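Local structure of putative branched-chain amino acid ABC transporter (Chromobacterium violaceum, 4PYR) at residues D221-L226 against Q293-V298; P231-Y236 against D276-D281. The protein probably acts as a periplasmic-binding-protein-like lipoprotein linked to amino acid transport or enzyme regulation, and is seen here with bound glutathione. All coordinates share one frame; numbering follows the deposited sequence.

Contact 1. Residues D221-L226 against Q293-V298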
loop_
_atom_site.group_PDB
_atom_site.type_symbol
_atom_site.label_atom_id
_atom_site.label_comp_id
_atom_site.label_asym_id
_atom_site.label_seq_id
_atom_site.Cartn_x
_atom_site.Cartn_y
_atom_site.Cartn_z
ATOM N N ASP A 221 -5.161 2.464 -7.656
ATOM C CA ASP A 221 -3.755 2.603 -7.361
ATOM C C ASP A 221 -3.518 3.999 -6.781
ATOM O O ASP A 221 -4.443 4.784 -6.656
ATOM C CB ASP A 221 -2.902 2.392 -8.645
ATOM C CG ASP A 221 -1.502 1.851 -8.372
ATOM O OD1 ASP A 221 -1.004 1.890 -7.250
ATOM O OD2 ASP A 221 -0.867 1.341 -9.345
HETATM N N MSE A 222 -2.283 4.289 -6.462
HETATM C CA MSE A 222 -1.882 5.549 -5.906
HETATM C C MSE A 222 -2.167 6.759 -6.753
HETATM O O MSE A 222 -1.965 6.737 -7.957
HETATM C CB MSE A 222 -0.380 5.563 -5.732
HETATM C CG MSE A 222 0.091 4.474 -4.799
HETATM SE SE MSE A 222 1.984 4.846 -4.473
HETATM C CE MSE A 222 2.084 3.479 -3.037
ATOM N N PRO A 223 -2.586 7.872 -6.129
ATOM C CA PRO A 223 -2.586 9.188 -6.815
ATOM C C PRO A 223 -1.269 9.482 -7.515
ATOM O O PRO A 223 -1.262 10.098 -8.613
ATOM C CB PRO A 223 -2.817 10.180 -5.660
ATOM C CG PRO A 223 -3.611 9.380 -4.711
ATOM C CD PRO A 223 -3.036 7.983 -4.729
ATOM N N TRP A 224 -0.173 9.002 -6.931
ATOM C CA TRP A 224 1.143 9.213 -7.501
ATOM C C TRP A 224 1.206 8.805 -8.998
ATOM O O TRP A 224 1.912 9.464 -9.797
ATOM C CB TRP A 224 2.176 8.434 -6.692
ATOM C CG TRP A 224 3.587 8.689 -7.119
ATOM C CD1 TRP A 224 4.447 7.801 -7.707
ATOM C CD2 TRP A 224 4.321 9.899 -6.934
ATOM N NE1 TRP A 224 5.670 8.400 -7.916
ATOM C CE2 TRP A 224 5.619 9.685 -7.441
ATOM C CE3 TRP A 224 4.004 11.146 -6.417
ATOM C CZ2 TRP A 224 6.578 10.682 -7.458
ATOM C CZ3 TRP A 224 4.973 12.123 -6.421
ATOM C CH2 TRP A 224 6.226 11.885 -6.921
ATOM N N PHE A 225 0.500 7.726 -9.345
ATOM C CA PHE A 225 0.412 7.264 -10.737
ATOM C C PHE A 225 -0.826 7.788 -11.469
ATOM O O PHE A 225 -0.775 8.099 -12.673
ATOM C CB PHE A 225 0.379 5.715 -10.782
ATOM C CG PHE A 225 1.568 5.055 -10.117
ATOM C CD1 PHE A 225 2.842 5.287 -10.528
ATOM C CD2 PHE A 225 1.372 4.192 -9.069
ATOM C CE1 PHE A 225 3.915 4.662 -9.916
ATOM C CE2 PHE A 225 2.435 3.597 -8.422
ATOM C CZ PHE A 225 3.704 3.812 -8.856
ATOM N N LEU A 226 -1.965 7.845 -10.792
ATOM C CA LEU A 226 -3.242 8.061 -11.464
ATOM C C LEU A 226 -3.730 9.522 -11.528
ATOM O O LEU A 226 -4.679 9.794 -12.254
ATOM C CB LEU A 226 -4.326 7.205 -10.807
ATOM C CG LEU A 226 -4.105 5.710 -10.908
ATOM C CD1 LEU A 226 -5.203 4.966 -10.185
ATOM C CD2 LEU A 226 -4.012 5.283 -12.369
ATOM N N GLN A 293 -6.980 5.228 1.072
ATOM C CA GLN A 293 -8.148 5.255 0.201
ATOM C C GLN A 293 -7.648 5.679 -1.168
ATOM O O GLN A 293 -6.992 6.710 -1.302
ATOM C CB GLN A 293 -9.146 6.244 0.739
ATOM C CG GLN A 293 -10.593 5.893 0.560
ATOM C CD GLN A 293 -11.484 6.899 1.242
ATOM O OE1 GLN A 293 -12.283 6.563 2.155
ATOM N NE2 GLN A 293 -11.290 8.165 0.889
ATOM N N LEU A 294 -7.946 4.876 -2.188
ATOM C CA LEU A 294 -7.301 5.034 -3.485
ATOM C C LEU A 294 -8.298 5.457 -4.564
ATOM O O LEU A 294 -9.432 4.972 -4.591
ATOM C CB LEU A 294 -6.682 3.723 -3.962
ATOM C CG LEU A 294 -5.602 3.114 -3.073
ATOM C CD1 LEU A 294 -5.131 1.826 -3.732
ATOM C CD2 LEU A 294 -4.444 4.055 -2.858
ATOM N N PRO A 295 -7.830 6.281 -5.510
ATOM C CA PRO A 295 -8.590 6.631 -6.696
ATOM C C PRO A 295 -8.606 5.451 -7.722
ATOM O O PRO A 295 -7.763 4.527 -7.681
ATOM C CB PRO A 295 -7.809 7.814 -7.257
ATOM C CG PRO A 295 -6.399 7.518 -6.868
ATOM C CD PRO A 295 -6.484 6.860 -5.527
ATOM N N ALA A 296 -9.589 5.500 -8.605
ATOM C CA ALA A 296 -9.709 4.536 -9.678
ATOM C C ALA A 296 -9.117 5.094 -10.936
ATOM O O ALA A 296 -9.066 6.279 -11.153
ATOM C CB ALA A 296 -11.153 4.175 -9.916
ATOM N N GLY A 297 -8.687 4.172 -11.775
ATOM C CA GLY A 297 -8.085 4.446 -13.052
ATOM C C GLY A 297 -8.508 3.402 -14.040
ATOM O O GLY A 297 -9.184 2.436 -13.687
ATOM N N VAL A 298 -8.132 3.615 -15.302
ATOM C CA VAL A 298 -8.408 2.670 -16.356
ATOM C C VAL A 298 -7.081 2.412 -17.025
ATOM O O VAL A 298 -6.382 3.356 -17.405
ATOM C CB VAL A 298 -9.461 3.213 -17.367
ATOM C CG1 VAL A 298 -9.598 2.301 -18.563
ATOM C CG2 VAL A 298 -10.819 3.365 -16.707
#
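Pro295 meets Pro223 ring against ring, the two pyrrolidines crossing at about a right angle with Pro295 CD 3.7 Å from Pro223 CD. The same CD atom of Pro295 presses on the backbone in front of the helix, lying 3.1 Å from Asp221 O, a tight carbon-to-carbonyl contact. Leu294 leans on that peptide too: with CG anti to its own carbonyl carbon (chi1 -60°), CG comes to 4.1 Å from Asp221 O. Of its methyls, CD2 sits 3.9 Å from Asp221 O and CD1 touches the Asp221 backbone. One turn on, Leu226 sends CD1 over segment 293-298, 3.6 Å from Pro295 O and close to the peptide of Gly297; with no side chain on Gly297, the leucine comes near to the bare strand.

Hydrogen bonding across the contact is sparse, consisting of a weak bond from Asp221 N to Pro295 O of 3.3 Å. Within 221-226, Asp221 OD1 takes the N-H of Met222 (a selenomethionine, at the N-cap position) at 2.8 Å, on its anti side and 31° out of the carboxylate plane. OD2 is held by a salt bridge to Arg249 and a bond from Asn206.

Strand 218-220 thus gives way to helix 223-226 beside its antiparallel neighbour 290-298, the point where the parallel order of this periplasmic-binding-protein-like sheet turns mixed, with Met222 packed on the glutathione-binding Leu104.

Contact 2. Residues P231-Y236 against D276-D281; sequences PAVQRY and DGVTGD
Val278 CG1 is the bump, set into a shallow hollow on the short helix 231-235. The floor is backbone, with Val233 CA 3.9 Å from Val278 CG1. Its walls are side-chain carbons: Ala232 CB and Val233 CG2 each stand 4.1 Å from Val278 CG1, and Tyr236 CD2 closes the far end at 4.2 Å, the ring meeting the methyl obliquely. CG1 is anti to the carbonyl carbon of Val278 (chi1 -59°), which carries it toward the helix.

Val278 and Thr279 form the tip of a two-residue beta-hairpin joining strands 274-277 and 280-284, closed by a Gly280 N to Gly277 O bond and a weak return bond. Their backbone angles are those of a type I turn, with the bump on its first corner residue. Val278 N is held by Asp256 of helix 245-265.

A smaller bump points the other way: Ala232 CB rests 3.6 Å from Asp276 O, with OD2 on the same side. Pro231 CG lies 4.1 Å from Asp276 OD2. The carboxylate's stronger ties are polar: OD1 in a salt bridge to Arg259, OD2 accepting at 2.6 Å from a water that takes a weak bond from Arg235 NH1 and so bridges the segments.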
loop_
_atom_site.group_PDB
_atom_site.type_symbol
_atom_site.label_atom_id
_atom_site.label_comp_id
_atom_site.label_asym_id
_atom_site.label_seq_id
_atom_site.Cartn_x
_atom_site.Cartn_y
_atom_site.Cartn_z
ATOM N N PRO A 231 -2.712 17.999 -6.032
ATOM C CA PRO A 231 -1.817 19.051 -5.534
ATOM C C PRO A 231 -0.540 18.521 -4.868
ATOM O O PRO A 231 0.529 19.080 -5.002
ATOM C CB PRO A 231 -2.714 19.828 -4.541
ATOM C CG PRO A 231 -3.818 18.885 -4.199
ATOM C CD PRO A 231 -4.056 18.081 -5.441
ATOM N N ALA A 232 -0.643 17.418 -4.127
ATOM C CA ALA A 232 0.553 16.851 -3.520
ATOM C C ALA A 232 1.414 16.095 -4.517
ATOM O O ALA A 232 2.631 16.174 -4.480
ATOM C CB ALA A 232 0.167 15.945 -2.345
ATOM N N VAL A 233 0.771 15.352 -5.412
ATOM C CA VAL A 233 1.513 14.598 -6.387
ATOM C C VAL A 233 2.419 15.572 -7.173
ATOM O O VAL A 233 3.594 15.315 -7.319
ATOM C CB VAL A 233 0.602 13.829 -7.335
ATOM C CG1 VAL A 233 1.424 13.243 -8.481
ATOM C CG2 VAL A 233 -0.135 12.740 -6.604
ATOM N N GLN A 234 1.879 16.714 -7.570
ATOM C CA GLN A 234 2.626 17.676 -8.415
ATOM C C GLN A 234 3.831 18.302 -7.775
ATOM O O GLN A 234 4.794 18.640 -8.443
ATOM C CB GLN A 234 1.714 18.854 -8.790
ATOM C CG GLN A 234 0.576 18.501 -9.648
ATOM C CD GLN A 234 -0.154 19.725 -10.106
ATOM O OE1 GLN A 234 -0.223 20.747 -9.425
ATOM N NE2 GLN A 234 -0.673 19.633 -11.276
ATOM N N ARG A 235 3.802 18.529 -6.468
ATOM C CA ARG A 235 4.890 19.293 -5.894
ATOM C C ARG A 235 6.166 18.498 -5.627
ATOM O O ARG A 235 7.200 19.081 -5.368
ATOM C CB ARG A 235 4.446 20.080 -4.639
ATOM C CG ARG A 235 4.105 19.269 -3.436
ATOM C CD ARG A 235 4.038 20.217 -2.232
ATOM N NE ARG A 235 3.729 19.469 -1.043
ATOM C CZ ARG A 235 2.493 19.311 -0.581
ATOM N NH1 ARG A 235 1.481 19.876 -1.232
ATOM N NH2 ARG A 235 2.275 18.588 0.531
ATOM N N TYR A 236 6.113 17.168 -5.678
ATOM C CA TYR A 236 7.331 16.395 -5.425
ATOM C C TYR A 236 7.946 15.867 -6.719
ATOM O O TYR A 236 7.220 15.489 -7.636
ATOM C CB TYR A 236 7.031 15.219 -4.497
ATOM C CG TYR A 236 6.432 15.645 -3.192
ATOM C CD1 TYR A 236 7.211 16.278 -2.229
ATOM C CD2 TYR A 236 5.107 15.468 -2.939
ATOM C CE1 TYR A 236 6.652 16.769 -1.067
ATOM C CE2 TYR A 236 4.534 15.924 -1.746
ATOM C CZ TYR A 236 5.326 16.584 -0.825
ATOM O OH TYR A 236 4.768 17.077 0.347
ATOM N N ASP A 276 -3.785 14.025 2.498
ATOM C CA ASP A 276 -3.958 13.810 1.049
ATOM C C ASP A 276 -2.664 13.213 0.487
ATOM O O ASP A 276 -1.828 13.899 -0.131
ATOM C CB ASP A 276 -4.411 15.098 0.317
ATOM C CG ASP A 276 -3.399 16.248 0.375
ATOM O OD1 ASP A 276 -2.672 16.373 1.371
ATOM O OD2 ASP A 276 -3.334 17.044 -0.597
ATOM N N GLY A 277 -2.470 11.935 0.776
ATOM C CA GLY A 277 -1.225 11.279 0.542
ATOM C C GLY A 277 -1.017 11.074 -0.957
ATOM O O GLY A 277 -1.981 10.886 -1.709
ATOM N N VAL A 278 0.233 11.116 -1.363
ATOM C CA VAL A 278 0.547 10.664 -2.730
ATOM C C VAL A 278 0.275 9.168 -2.886
ATOM O O VAL A 278 0.086 8.701 -4.008
ATOM C CB VAL A 278 1.961 11.017 -3.212
ATOM C CG1 VAL A 278 2.188 12.494 -3.186
ATOM C CG2 VAL A 278 3.050 10.256 -2.441
ATOM N N THR A 279 0.184 8.427 -1.758
ATOM C CA THR A 279 -0.084 6.996 -1.797
ATOM C C THR A 279 -1.566 6.719 -1.611
ATOM O O THR A 279 -1.992 5.554 -1.717
ATOM C CB THR A 279 0.680 6.215 -0.700
ATOM O OG1 THR A 279 0.146 6.575 0.600
ATOM C CG2 THR A 279 2.141 6.427 -0.788
ATOM N N GLY A 280 -2.351 7.764 -1.353
ATOM C CA GLY A 280 -3.790 7.657 -1.146
ATOM C C GLY A 280 -4.208 8.593 -0.033
ATOM O O GLY A 280 -3.354 9.197 0.613
ATOM N N ASP A 281 -5.507 8.773 0.120
ATOM C CA ASP A 281 -6.016 9.576 1.237
ATOM C C ASP A 281 -5.851 8.731 2.490
ATOM O O ASP A 281 -6.261 7.578 2.511
ATOM C CB ASP A 281 -7.476 9.977 1.025
ATOM C CG ASP A 281 -7.638 11.234 0.177
ATOM O OD1 ASP A 281 -6.665 11.951 -0.121
ATOM O OD2 ASP A 281 -8.799 11.490 -0.172
HETATM O O HOH W 1 -1.613 18.924 -0.168
#

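How the contacts relate
Both contacts reach the same mixed sheet, contact 1 at inner strand 290-298 and contact 2 at the 274-277/280-284 hairpin that forms its rim; helices 223-226 and 231-235 follow each other in the chain. They also touch: Trp224 N lies 3.0 Å from Val278 O and Gln293 N 2.8 Å from Asp281 O, both probable hydrogen bonds. Contact 2 is the more buried, although its Pro231 end is exposed; its direct contacts are mainly apolar, with a weak water-mediated link from Arg235 to Asp276. Contact 1, partly buried and nearer the bound glutathione, relies more on backbone: a prolongation of antiparallel pairing, with proline and leucine carbons laid on carbonyls.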